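Local coordinates for terminase subunit UL89 protein (Human herpesvirus 5, PDB 3N4P) that forms the nuclease-bearing C-terminal part of the terminase large subunit, probably a component of the motor that packages viral DNA into empty capsids, at residues Glu41-Leu46 / Gly202-Ser207. Sequence-based numbering, arbitrary orientation.
Sequences EEFDIL and GYIKAS. With MG (magnesium ion), chain G.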
loop_
_atom_site.group_PDB
_atom_site.type_symbol
_atom_site.label_atom_id
_atom_site.label_comp_id
_atom_site.label_asym_id
_atom_site.label_seq_id
_atom_site.Cartn_x
_atom_site.Cartn_y
_atom_site.Cartn_z
ATOM N N GLU B 41 -9.245 -6.646 -0.007
ATOM C CA GLU B 41 -8.796 -5.977 -1.201
ATOM C C GLU B 41 -7.776 -4.873 -0.828
ATOM O O GLU B 41 -6.710 -4.730 -1.445
ATOM C CB GLU B 41 -10.051 -5.424 -1.891
ATOM C CG GLU B 41 -9.890 -5.203 -3.280
ATOM C CD GLU B 41 -11.196 -4.933 -4.049
ATOM O OE1 GLU B 41 -12.068 -4.080 -3.603
ATOM O OE2 GLU B 41 -11.269 -5.570 -5.158
ATOM N N GLU B 42 -8.087 -4.094 0.194
ATOM C CA GLU B 42 -7.128 -3.094 0.677
ATOM C C GLU B 42 -5.838 -3.658 1.288
ATOM O O GLU B 42 -4.771 -3.076 1.161
ATOM C CB GLU B 42 -7.807 -2.192 1.711
ATOM C CG GLU B 42 -8.706 -1.148 0.996
ATOM C CD GLU B 42 -9.622 -0.404 1.964
ATOM O OE1 GLU B 42 -9.173 -0.132 3.123
ATOM O OE2 GLU B 42 -10.792 -0.147 1.573
ATOM N N PHE B 43 -5.923 -4.796 1.939
ATOM C CA PHE B 43 -4.727 -5.433 2.400
ATOM C C PHE B 43 -3.786 -5.869 1.250
ATOM O O PHE B 43 -2.550 -5.825 1.363
ATOM C CB PHE B 43 -5.169 -6.560 3.328
ATOM C CG PHE B 43 -4.037 -7.391 3.935
ATOM C CD1 PHE B 43 -3.233 -6.898 4.940
ATOM C CD2 PHE B 43 -3.926 -8.720 3.606
ATOM C CE1 PHE B 43 -2.257 -7.744 5.584
ATOM C CE2 PHE B 43 -2.958 -9.547 4.192
ATOM C CZ PHE B 43 -2.141 -9.063 5.186
ATOM N N ASP B 44 -4.372 -6.315 0.144
ATOM C CA ASP B 44 -3.639 -6.644 -1.071
ATOM C C ASP B 44 -3.021 -5.425 -1.820
ATOM O O ASP B 44 -1.877 -5.461 -2.230
ATOM C CB ASP B 44 -4.602 -7.289 -2.075
ATOM C CG ASP B 44 -3.840 -8.190 -3.084
ATOM O OD1 ASP B 44 -2.626 -8.438 -2.848
ATOM O OD2 ASP B 44 -4.411 -8.609 -4.093
ATOM N N ILE B 45 -3.810 -4.374 -2.021
ATOM C CA ILE B 45 -3.369 -3.295 -2.899
ATOM C C ILE B 45 -2.777 -2.100 -2.169
ATOM O O ILE B 45 -2.157 -1.223 -2.812
ATOM C CB ILE B 45 -4.459 -2.856 -3.889
ATOM C CG1 ILE B 45 -5.657 -2.215 -3.164
ATOM C CG2 ILE B 45 -4.875 -4.008 -4.799
ATOM C CD1 ILE B 45 -6.866 -1.894 -4.118
ATOM N N LEU B 46 -2.887 -2.074 -0.841
ATOM C CA LEU B 46 -2.316 -0.957 -0.074
ATOM C C LEU B 46 -1.271 -1.478 0.949
ATOM O O LEU B 46 -1.616 -1.894 2.081
ATOM C CB LEU B 46 -3.407 -0.026 0.571
ATOM C CG LEU B 46 -4.037 1.009 -0.376
ATOM C CD1 LEU B 46 -5.351 1.615 0.207
ATOM C CD2 LEU B 46 -3.060 2.201 -0.741
ATOM N N GLY B 202 -9.278 -2.231 9.032
ATOM C CA GLY B 202 -8.129 -1.587 8.423
ATOM C C GLY B 202 -6.883 -1.577 9.312
ATOM O O GLY B 202 -5.844 -1.011 8.941
ATOM N N TYR B 203 -6.895 -2.285 10.431
ATOM C CA TYR B 203 -5.723 -2.180 11.326
ATOM C C TYR B 203 -4.510 -3.042 11.050
ATOM O O TYR B 203 -3.452 -2.856 11.713
ATOM C CB TYR B 203 -6.155 -2.353 12.779
ATOM C CG TYR B 203 -6.976 -1.175 13.250
ATOM C CD1 TYR B 203 -8.333 -1.140 13.113
ATOM C CD2 TYR B 203 -6.352 -0.072 13.768
ATOM C CE1 TYR B 203 -9.075 -0.014 13.535
ATOM C CE2 TYR B 203 -7.051 1.022 14.210
ATOM C CZ TYR B 203 -8.398 1.051 14.086
ATOM O OH TYR B 203 -9.028 2.179 14.505
ATOM N N ILE B 204 -4.676 -4.015 10.158
ATOM C CA ILE B 204 -3.657 -5.032 9.852
ATOM C C ILE B 204 -3.140 -4.795 8.448
ATOM O O ILE B 204 -3.876 -4.932 7.500
ATOM C CB ILE B 204 -4.197 -6.479 9.866
ATOM C CG1 ILE B 204 -5.051 -6.786 11.103
ATOM C CG2 ILE B 204 -2.941 -7.577 9.670
ATOM C CD1 ILE B 204 -4.251 -6.815 12.460
ATOM N N LYS B 205 -1.830 -4.539 8.312
ATOM C CA LYS B 205 -1.302 -4.138 7.018
ATOM C C LYS B 205 -0.021 -4.891 6.774
ATOM O O LYS B 205 0.661 -5.320 7.730
ATOM C CB LYS B 205 -1.075 -2.626 6.992
ATOM C CG LYS B 205 -2.427 -1.793 6.812
ATOM C CD LYS B 205 -2.621 -1.527 5.336
ATOM C CE LYS B 205 -3.941 -0.938 4.984
ATOM N NZ LYS B 205 -4.292 -1.533 3.697
ATOM N N ALA B 206 0.285 -5.072 5.493
ATOM C CA ALA B 206 1.511 -5.705 5.039
ATOM C C ALA B 206 2.385 -4.567 4.629
ATOM O O ALA B 206 1.898 -3.488 4.273
ATOM C CB ALA B 206 1.227 -6.516 3.861
ATOM N N SER B 207 3.694 -4.800 4.700
ATOM C CA SER B 207 4.658 -3.849 4.182
ATOM C C SER B 207 5.039 -4.296 2.762
ATOM O O SER B 207 4.981 -5.512 2.485
ATOM C CB SER B 207 5.900 -3.869 5.088
ATOM O OG SER B 207 6.412 -5.143 5.046
HETATM MG MG MG G . -3.791 -10.733 -5.251
HETATM O O HOH W 1 -1.621 -4.316 3.342
#
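F43 and K205 have the closest CA atoms, 5.9 Å apart, where the axes of helical 41-45 and strand 204-207 approach to 7.7 Å at 20° from parallel. K205 has its CB directed away from the helix but bends at chi2 (-93°) and chi4, bringing its ammonium back to the helix end. There NZ donates to L46 O at 3.1 Å, in the carbonyl plane on a lone pair (C=O...N 131°). E42 O is equally near NZ, yet at an angle too poor for a bond; that carbonyl accepts L46 N. The E42 carboxylate, whose OE2 bonds Q38, keeps OE1 5.1 Å from NZ, too far for a salt bridge, though the opposite charge may help hold the lysine. A water cross-links the backbones, donating to F43 O and L46 O and accepting from A206 N at 3.0 Å.

Strand 204-211 pairs in parallel with 91-100 in the mixed sheet of the nuclease domain, and K205 closes the region required for UL56 interaction. F43, CG anti to the backbone N, brings its ring to this strand: CD1 is 3.3 Å from I204 O, K205 CA lies in plane at the ring edge, and CE1 is 4.1 Å from both I204 CG2 and A206 CB; F199 meets the ring edge-to-face. L46 continues into an antiparallel ladder with the second subunit, while D44 OD2 and N52 O of that subunit share a magnesium ion.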